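Local coordinates for protein beta-fructofuranosidase (PDB 3WPU) that belongs to the levansucrase/invertase family of the beta-fructosidase clan and folds as a single-chain five-bladed beta-propeller, at residues R34-M39 with G358-G363; A114-F119 with L177-V182; P198-S203 with M261-N266. One frame throughout, in Å; residues are numbered along the deposited sequence.

Interaction 1: residues R34-M39 with G358-G363; sequences RQLQRM and GTFAAG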
loop_
_atom_site.group_PDB
_atom_site.type_symbol
_atom_site.label_atom_id
_atom_site.label_comp_id
_atom_site.label_asym_id
_atom_site.label_seq_id
_atom_site.Cartn_x
_atom_site.Cartn_y
_atom_site.Cartn_z
ATOM N N ARG A 34 -19.051 -6.369 11.016
ATOM C CA ARG A 34 -19.758 -7.642 11.248
ATOM C C ARG A 34 -20.394 -8.199 9.985
ATOM O O ARG A 34 -20.714 -9.378 9.909
ATOM C CB ARG A 34 -20.749 -7.550 12.422
ATOM C CG ARG A 34 -20.033 -7.445 13.757
ATOM C CD ARG A 34 -20.961 -7.231 14.945
ATOM N NE ARG A 34 -21.893 -8.340 15.158
ATOM C CZ ARG A 34 -22.967 -8.294 15.954
ATOM N NH1 ARG A 34 -23.298 -7.181 16.604
ATOM N NH2 ARG A 34 -23.748 -9.370 16.064
ATOM N N GLN A 35 -20.526 -7.374 8.949
ATOM C CA GLN A 35 -20.963 -7.881 7.651
ATOM C C GLN A 35 -20.003 -8.949 7.099
ATOM O O GLN A 35 -20.420 -9.838 6.380
ATOM C CB GLN A 35 -21.084 -6.754 6.638
ATOM C CG GLN A 35 -22.004 -5.604 7.031
ATOM C CD GLN A 35 -23.335 -6.059 7.594
ATOM O OE1 GLN A 35 -24.149 -6.669 6.899
ATOM N NE2 GLN A 35 -23.561 -5.746 8.843
ATOM N N LEU A 36 -18.732 -8.846 7.440
ATOM C CA LEU A 36 -17.721 -9.838 7.031
ATOM C C LEU A 36 -18.119 -11.234 7.491
ATOM O O LEU A 36 -17.901 -12.217 6.769
ATOM C CB LEU A 36 -16.328 -9.461 7.587
ATOM C CG LEU A 36 -15.733 -8.105 7.150
ATOM C CD1 LEU A 36 -14.595 -7.672 8.030
ATOM C CD2 LEU A 36 -15.294 -8.171 5.692
ATOM N N GLN A 37 -18.684 -11.336 8.687
ATOM C CA GLN A 37 -19.149 -12.659 9.173
ATOM C C GLN A 37 -20.436 -13.088 8.458
ATOM O O GLN A 37 -20.662 -14.266 8.179
ATOM C CB GLN A 37 -19.367 -12.639 10.688
ATOM C CG GLN A 37 -18.105 -12.327 11.440
ATOM C CD GLN A 37 -18.353 -12.038 12.896
ATOM O OE1 GLN A 37 -19.105 -12.769 13.568
ATOM N NE2 GLN A 37 -17.738 -10.968 13.400
ATOM N N ARG A 38 -21.315 -12.132 8.154
ATOM C CA ARG A 38 -22.550 -12.459 7.450
ATOM C C ARG A 38 -22.285 -13.005 6.054
ATOM O O ARG A 38 -23.063 -13.791 5.547
ATOM C CB ARG A 38 -23.454 -11.216 7.347
ATOM C CG ARG A 38 -23.918 -10.676 8.687
ATOM C CD ARG A 38 -24.904 -9.514 8.540
ATOM N NE ARG A 38 -26.195 -9.960 8.017
ATOM C CZ ARG A 38 -27.086 -9.172 7.418
ATOM N NH1 ARG A 38 -26.842 -7.882 7.237
ATOM N NH2 ARG A 38 -28.242 -9.676 6.969
ATOM N N MET A 39 -21.196 -12.552 5.428
ATOM C CA MET A 39 -20.863 -12.925 4.073
ATOM C C MET A 39 -20.192 -14.292 4.028
ATOM O O MET A 39 -20.080 -14.864 2.962
ATOM C CB MET A 39 -19.916 -11.895 3.471
ATOM C CG MET A 39 -20.502 -10.495 3.275
ATOM S SD MET A 39 -19.193 -9.246 3.136
ATOM C CE MET A 39 -18.000 -10.347 2.338
ATOM N N GLY A 358 -5.661 -11.161 12.431
ATOM C CA GLY A 358 -5.388 -11.088 13.886
ATOM C C GLY A 358 -5.521 -9.723 14.549
ATOM O O GLY A 358 -5.581 -9.629 15.774
ATOM N N THR A 359 -5.543 -8.659 13.759
ATOM C CA THR A 359 -5.660 -7.323 14.288
ATOM C C THR A 359 -7.109 -6.889 14.478
ATOM O O THR A 359 -7.345 -5.817 15.015
ATOM C CB THR A 359 -4.954 -6.317 13.363
ATOM O OG1 THR A 359 -5.378 -6.553 12.025
ATOM C CG2 THR A 359 -3.463 -6.466 13.444
ATOM N N PHE A 360 -8.086 -7.689 14.051
ATOM C CA PHE A 360 -9.476 -7.393 14.354
ATOM C C PHE A 360 -9.770 -7.474 15.850
ATOM O O PHE A 360 -9.287 -8.363 16.547
ATOM C CB PHE A 360 -10.457 -8.306 13.595
ATOM C CG PHE A 360 -10.675 -7.903 12.156
ATOM C CD1 PHE A 360 -11.464 -6.789 11.845
ATOM C CD2 PHE A 360 -10.144 -8.641 11.106
ATOM C CE1 PHE A 360 -11.682 -6.432 10.519
ATOM C CE2 PHE A 360 -10.353 -8.278 9.780
ATOM C CZ PHE A 360 -11.125 -7.154 9.488
ATOM N N ALA A 361 -10.596 -6.547 16.322
ATOM C CA ALA A 361 -10.989 -6.504 17.727
ATOM C C ALA A 361 -11.861 -7.672 18.152
ATOM O O ALA A 361 -12.472 -8.373 17.326
ATOM C CB ALA A 361 -11.744 -5.226 17.990
ATOM N N ALA A 362 -12.004 -7.797 19.472
ATOM C CA ALA A 362 -12.871 -8.808 20.032
ATOM C C ALA A 362 -14.253 -8.801 19.394
ATOM O O ALA A 362 -14.854 -7.752 19.172
ATOM C CB ALA A 362 -12.973 -8.650 21.546
ATOM N N GLY A 363 -14.735 -9.986 19.067
ATOM C CA GLY A 363 -16.050 -10.162 18.469
ATOM C C GLY A 363 -16.069 -9.973 16.951
ATOM O O GLY A 363 -17.081 -10.239 16.318
#
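Helix 30-38 meets the loop between strands 348-355 and 369-375 through two separate pairs, Leu36 with Phe360 and Gln37 with Gly363. Leu36 brings one methyl branch to the ring: CD1 lies 3.8 Å from CZ of Phe360 and 4.0 Å from CE1 of the same ring. The two side chains cross at about a right angle, and both are buried. In the five-bladed beta-propeller of this family, this fastens a helix from the N-terminal region to a loop joining two antiparallel strands more than 300 residues later. The polar pair lies nearer the surface. Gln37 reaches Gly363 with its amide, NE2 donating to the backbone O at 3.1 Å with an N-H...O angle of 151°. The bond is moderately bent, with the donor tilted 16° from the carbonyl plane. The Gln37 chain runs extended beyond CG (chi2 169°), which carries the amide across to the loop. Gly363 offers its carbonyl from a backbone with positive phi, a conformation that glycine adopts easily. A second helix-to-loop bond runs from Arg30 NH2 to Ala362 O, while Arg34 turns NH1 to Tyr283 OH and Tyr289 O.

Interaction 2: residues A114-F119 with L177-V182; sequences AKIGYF and LFFTDV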
loop_
_atom_site.group_PDB
_atom_site.type_symbol
_atom_site.label_atom_id
_atom_site.label_comp_id
_atom_site.label_asym_id
_atom_site.label_seq_id
_atom_site.Cartn_x
_atom_site.Cartn_y
_atom_site.Cartn_z
ATOM N N ALA A 114 15.027 -3.609 8.111
ATOM C CA ALA A 114 14.465 -3.291 6.804
ATOM C C ALA A 114 15.151 -2.087 6.196
ATOM O O ALA A 114 15.472 -1.125 6.899
ATOM C CB ALA A 114 12.986 -2.990 6.931
ATOM N N LYS A 115 15.343 -2.166 4.884
ATOM C CA LYS A 115 15.896 -1.067 4.091
ATOM C C LYS A 115 15.148 -0.949 2.764
ATOM O O LYS A 115 14.471 -1.869 2.346
ATOM C CB LYS A 115 17.380 -1.316 3.835
ATOM C CG LYS A 115 18.191 -1.467 5.105
ATOM C CD LYS A 115 19.628 -1.829 4.773
ATOM C CE LYS A 115 20.383 -2.159 6.035
ATOM N NZ LYS A 115 21.795 -2.406 5.686
ATOM N N ILE A 116 15.205 0.223 2.143
ATOM C CA ILE A 116 14.639 0.392 0.825
ATOM C C ILE A 116 15.668 0.084 -0.248
ATOM O O ILE A 116 16.773 0.645 -0.267
ATOM C CB ILE A 116 14.050 1.808 0.619
ATOM C CG1 ILE A 116 12.869 1.979 1.570
ATOM C CG2 ILE A 116 13.671 2.000 -0.839
ATOM C CD1 ILE A 116 12.340 3.400 1.668
ATOM N N GLY A 117 15.266 -0.805 -1.159
ATOM C CA GLY A 117 16.037 -1.151 -2.338
ATOM C C GLY A 117 15.242 -0.817 -3.586
ATOM O O GLY A 117 14.119 -0.317 -3.499
ATOM N N TYR A 118 15.815 -1.057 -4.758
ATOM C CA TYR A 118 15.082 -0.840 -5.996
ATOM C C TYR A 118 15.355 -1.908 -7.026
ATOM O O TYR A 118 16.376 -2.592 -6.968
ATOM C CB TYR A 118 15.344 0.557 -6.560
ATOM C CG TYR A 118 16.750 0.789 -7.104
ATOM C CD1 TYR A 118 16.978 0.788 -8.476
ATOM C CD2 TYR A 118 17.824 1.041 -6.266
ATOM C CE1 TYR A 118 18.237 1.006 -8.994
ATOM C CE2 TYR A 118 19.105 1.261 -6.788
ATOM C CZ TYR A 118 19.280 1.261 -8.162
ATOM O OH TYR A 118 20.510 1.485 -8.753
ATOM N N PHE A 119 14.402 -2.080 -7.939
ATOM C CA PHE A 119 14.532 -3.026 -9.044
ATOM C C PHE A 119 14.210 -2.270 -10.321
ATOM O O PHE A 119 13.526 -1.237 -10.285
ATOM C CB PHE A 119 13.564 -4.202 -8.909
ATOM C CG PHE A 119 13.817 -5.139 -7.742
ATOM C CD1 PHE A 119 14.493 -6.331 -7.949
ATOM C CD2 PHE A 119 13.325 -4.867 -6.478
ATOM C CE1 PHE A 119 14.689 -7.228 -6.907
ATOM C CE2 PHE A 119 13.512 -5.759 -5.428
ATOM C CZ PHE A 119 14.218 -6.935 -5.649
ATOM N N LEU A 177 11.331 10.475 -2.877
ATOM C CA LEU A 177 11.024 9.264 -2.159
ATOM C C LEU A 177 10.448 9.596 -0.765
ATOM O O LEU A 177 11.129 10.119 0.112
ATOM C CB LEU A 177 12.269 8.401 -2.070
ATOM C CG LEU A 177 12.162 7.073 -1.314
ATOM C CD1 LEU A 177 11.067 6.198 -1.899
ATOM C CD2 LEU A 177 13.502 6.365 -1.329
ATOM N N PHE A 178 9.151 9.379 -0.613
ATOM C CA PHE A 178 8.478 9.524 0.682
ATOM C C PHE A 178 8.541 8.179 1.378
ATOM O O PHE A 178 8.141 7.193 0.812
ATOM C CB PHE A 178 7.043 9.969 0.497
ATOM C CG PHE A 178 6.926 11.354 -0.081
ATOM C CD1 PHE A 178 6.953 12.472 0.729
ATOM C CD2 PHE A 178 6.888 11.521 -1.458
ATOM C CE1 PHE A 178 6.874 13.755 0.194
ATOM C CE2 PHE A 178 6.812 12.800 -2.002
ATOM C CZ PHE A 178 6.817 13.910 -1.169
ATOM N N PHE A 179 9.020 8.148 2.601
ATOM C CA PHE A 179 9.147 6.882 3.307
ATOM C C PHE A 179 8.996 7.046 4.807
ATOM O O PHE A 179 8.802 8.134 5.313
ATOM C CB PHE A 179 10.462 6.194 2.922
ATOM C CG PHE A 179 11.702 6.874 3.464
ATOM C CD1 PHE A 179 12.417 6.319 4.523
ATOM C CD2 PHE A 179 12.146 8.082 2.916
ATOM C CE1 PHE A 179 13.561 6.946 5.023
ATOM C CE2 PHE A 179 13.280 8.709 3.416
ATOM C CZ PHE A 179 13.976 8.136 4.465
ATOM N N THR A 180 9.029 5.928 5.511
ATOM C CA THR A 180 8.932 5.923 6.947
ATOM C C THR A 180 10.309 5.633 7.504
ATOM O O THR A 180 10.869 4.549 7.287
ATOM C CB THR A 180 7.910 4.904 7.467
ATOM O OG1 THR A 180 6.682 4.974 6.715
ATOM C CG2 THR A 180 7.629 5.115 8.965
ATOM N N ASP A 181 10.849 6.593 8.238
ATOM C CA ASP A 181 12.213 6.532 8.730
ATOM C C ASP A 181 12.102 6.215 10.213
ATOM O O ASP A 181 11.493 6.979 10.945
ATOM C CB ASP A 181 12.910 7.875 8.471
ATOM C CG ASP A 181 14.448 7.784 8.561
ATOM O OD1 ASP A 181 15.012 6.659 8.672
ATOM O OD2 ASP A 181 15.123 8.836 8.516
ATOM N N VAL A 182 12.627 5.065 10.650
ATOM C CA VAL A 182 12.312 4.560 11.981
ATOM C C VAL A 182 13.558 4.277 12.819
ATOM O O VAL A 182 14.538 3.659 12.351
ATOM C CB VAL A 182 11.460 3.270 11.924
ATOM C CG1 VAL A 182 10.863 2.941 13.284
ATOM C CG2 VAL A 182 10.339 3.409 10.907
#
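Within 114-119 it is Ile116 that touches 177-182, meeting Phe179 and Leu177. The approach to it begins at Ala114, whose methyl group rests on Trp75 and Trp163, and continues through Lys115, whose side chain touches Gln162. At Ile116 the chain comes nearest to the opposing strand, its CA 8.9 Å from the CA of Phe179, a spacing bridged by side chains and not by backbone bonds. CG1 of Ile116 stands beside its backbone N, and the branch runs on extended (chi2 169°), which projects CD1 as the foremost atom. This methyl group settles against the root of the phenylalanine, 3.6 Å from CB and 4.0 Å from CG of Phe179, the two side chains crossing obliquely. Leu177, two residues earlier on the same strand, adds a looser touch, Ile116 CD1 to Leu177 CD2 at 4.4 Å. Leu177 O also lies in plane at the edge of the Phe179 ring. The strand runs on through Gly117, and Tyr118 sends its hydroxyl to Val214 O. The arrangement is consistent with face-to-face packing of neighbouring propeller blades, with Trp78 touching both Ile116 and Leu177. Because a single methyl group makes these apolar contacts and no hydrogen bond spans them, the two strands are held here by hydrophobic burial and fit of shape, without the directional constraint of paired backbones.

Interaction 3: residues P198-S203 with M261-N266; sequences PRIALS and MVFEGN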
loop_
_atom_site.group_PDB
_atom_site.type_symbol
_atom_site.label_atom_id
_atom_site.label_comp_id
_atom_site.label_asym_id
_atom_site.label_seq_id
_atom_site.Cartn_x
_atom_site.Cartn_y
_atom_site.Cartn_z
ATOM N N PRO A 198 9.014 6.309 14.660
ATOM C CA PRO A 198 8.760 6.290 13.231
ATOM C C PRO A 198 8.373 7.676 12.748
ATOM O O PRO A 198 7.470 8.289 13.317
ATOM C CB PRO A 198 7.567 5.362 13.108
ATOM C CG PRO A 198 6.811 5.514 14.389
ATOM C CD PRO A 198 7.808 5.966 15.440
ATOM N N ARG A 199 9.003 8.125 11.675
ATOM C CA ARG A 199 8.713 9.458 11.118
ATOM C C ARG A 199 8.472 9.381 9.637
ATOM O O ARG A 199 9.088 8.567 8.939
ATOM C CB ARG A 199 9.848 10.411 11.409
ATOM C CG ARG A 199 10.174 10.496 12.895
ATOM C CD ARG A 199 11.145 11.608 13.210
ATOM N NE ARG A 199 11.561 11.579 14.606
ATOM C CZ ARG A 199 12.453 12.414 15.135
ATOM N NH1 ARG A 199 12.955 13.403 14.411
ATOM N NH2 ARG A 199 12.820 12.277 16.397
ATOM N N ILE A 200 7.621 10.276 9.127
ATOM C CA ILE A 200 7.400 10.354 7.700
ATOM C C ILE A 200 8.445 11.330 7.172
ATOM O O ILE A 200 8.588 12.446 7.682
ATOM C CB ILE A 200 5.946 10.776 7.370
ATOM C CG1 ILE A 200 5.010 9.628 7.724
ATOM C CG2 ILE A 200 5.828 11.168 5.909
ATOM C CD1 ILE A 200 3.540 9.938 7.678
ATOM N N ALA A 201 9.191 10.876 6.180
ATOM C CA ALA A 201 10.383 11.551 5.696
ATOM C C ALA A 201 10.416 11.580 4.186
ATOM O O ALA A 201 9.688 10.840 3.516
ATOM C CB ALA A 201 11.629 10.847 6.221
ATOM N N LEU A 202 11.291 12.441 3.657
ATOM C CA LEU A 202 11.479 12.611 2.220
ATOM C C LEU A 202 12.964 12.605 1.914
ATOM O O LEU A 202 13.739 13.207 2.649
ATOM C CB LEU A 202 10.945 13.973 1.769
ATOM C CG LEU A 202 11.322 14.501 0.387
ATOM C CD1 LEU A 202 10.746 13.636 -0.710
ATOM C CD2 LEU A 202 10.824 15.955 0.203
ATOM N N SER A 203 13.350 11.969 0.817
ATOM C CA SER A 203 14.692 12.138 0.268
ATOM C C SER A 203 14.571 12.193 -1.246
ATOM O O SER A 203 13.753 11.464 -1.856
ATOM C CB SER A 203 15.600 10.965 0.673
ATOM O OG SER A 203 16.955 11.245 0.301
ATOM N N MET A 261 -1.486 13.853 1.430
ATOM C CA MET A 261 -0.873 12.575 1.803
ATOM C C MET A 261 -1.817 11.847 2.734
ATOM O O MET A 261 -2.377 12.444 3.644
ATOM C CB MET A 261 0.449 12.855 2.521
ATOM C CG MET A 261 1.176 11.631 3.129
ATOM S SD MET A 261 2.418 12.148 4.328
ATOM C CE MET A 261 3.578 13.065 3.317
ATOM N N VAL A 262 -1.938 10.533 2.547
ATOM C CA VAL A 262 -2.528 9.677 3.550
ATOM C C VAL A 262 -1.463 8.757 4.111
ATOM O O VAL A 262 -0.408 8.537 3.502
ATOM C CB VAL A 262 -3.770 8.870 3.061
ATOM C CG1 VAL A 262 -4.928 9.820 2.755
ATOM C CG2 VAL A 262 -3.466 8.035 1.848
ATOM N N PHE A 263 -1.731 8.306 5.323
ATOM C CA PHE A 263 -0.805 7.453 6.041
ATOM C C PHE A 263 -1.574 6.724 7.134
ATOM O O PHE A 263 -2.696 7.080 7.462
ATOM C CB PHE A 263 0.330 8.292 6.658
ATOM C CG PHE A 263 -0.160 9.443 7.485
ATOM C CD1 PHE A 263 -0.409 9.284 8.837
ATOM C CD2 PHE A 263 -0.402 10.663 6.905
ATOM C CE1 PHE A 263 -0.905 10.310 9.597
ATOM C CE2 PHE A 263 -0.906 11.705 7.668
ATOM C CZ PHE A 263 -1.144 11.533 9.009
ATOM N N GLU A 264 -0.994 5.636 7.635
ATOM C CA GLU A 264 -1.528 4.943 8.786
ATOM C C GLU A 264 -1.174 5.623 10.098
ATOM O O GLU A 264 -0.017 5.960 10.338
ATOM C CB GLU A 264 -0.980 3.494 8.846
ATOM C CG GLU A 264 -1.472 2.764 10.084
ATOM C CD GLU A 264 -0.926 1.353 10.217
ATOM O OE1 GLU A 264 -0.045 0.985 9.437
ATOM O OE2 GLU A 264 -1.387 0.640 11.137
ATOM N N GLY A 265 -2.169 5.783 10.959
ATOM C CA GLY A 265 -1.971 6.180 12.348
ATOM C C GLY A 265 -2.795 5.333 13.299
ATOM O O GLY A 265 -3.381 4.303 12.897
ATOM N N ASN A 266 -2.824 5.742 14.571
ATOM C CA ASN A 266 -3.859 5.302 15.490
ATOM C C ASN A 266 -4.589 6.527 16.005
ATOM O O ASN A 266 -4.036 7.623 16.044
ATOM C CB ASN A 266 -3.298 4.566 16.709
ATOM C CG ASN A 266 -2.706 3.191 16.384
ATOM O OD1 ASN A 266 -1.734 2.790 16.997
ATOM N ND2 ASN A 266 -3.288 2.477 15.488
#
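Ile200 packs tightly against Phe263 and Met261, using a different branch for each. Its CD1 comes 3.7 Å from CG of Phe263 and 3.7 Å from CB of the same residue, the side chains crossing at about a right angle. The CG2 branch takes the thioether: SD of Met261 lies 3.9 Å from Ile200 CG2, and CE of Met261 stands at 3.9 Å from that same methyl group. A bend at chi3 (-64°) turns the methionine end so that sulfur and terminal methyl both flank CG2, while the two chains slide past each other in opposite directions. Strands 197-210 and 260-266 belong to different sheets, consistent with adjacent blades of the beta-propeller facing each other, and Pro247 touches both Ile200 and Met261. Phe263 is held further by an edge-to-face contact with Tyr233.

Beyond these contacts the two segments diverge, although the surroundings remain buried. The CA atoms of Pro198 and Asn266 are 12.9 Å apart, and those of Ser203 and Met261 15.6 Å. Along these looser flanks the side chains turn to other partners: Arg199 forms salt bridges with Asp197, Asp224 and Glu153, and Asn266 OD1 accepts a bond from Asn243 N.

Interactions 2 and 3 follow in series along the chain, their centres 12 Å apart, and both are nested inside the loop closed by interaction 1. They are joined directly, since strands 174-184 and 197-210 are antiparallel neighbours in one sheet, with probable hydrogen bonds from Asp181 N to Arg199 O and Leu177 N to Ser203 O. The pair thus meets strand 115-122, of the same curled sheet, through 174-184, and strand 260-266, of another sheet, through 197-210, consistent with a propeller blade packed between its neighbours. Interaction 1 lies towards the periphery, its centre 32 Å from that of interaction 2 and 27 Å from that of interaction 3, linking an early helix to a loop some 320 residues on.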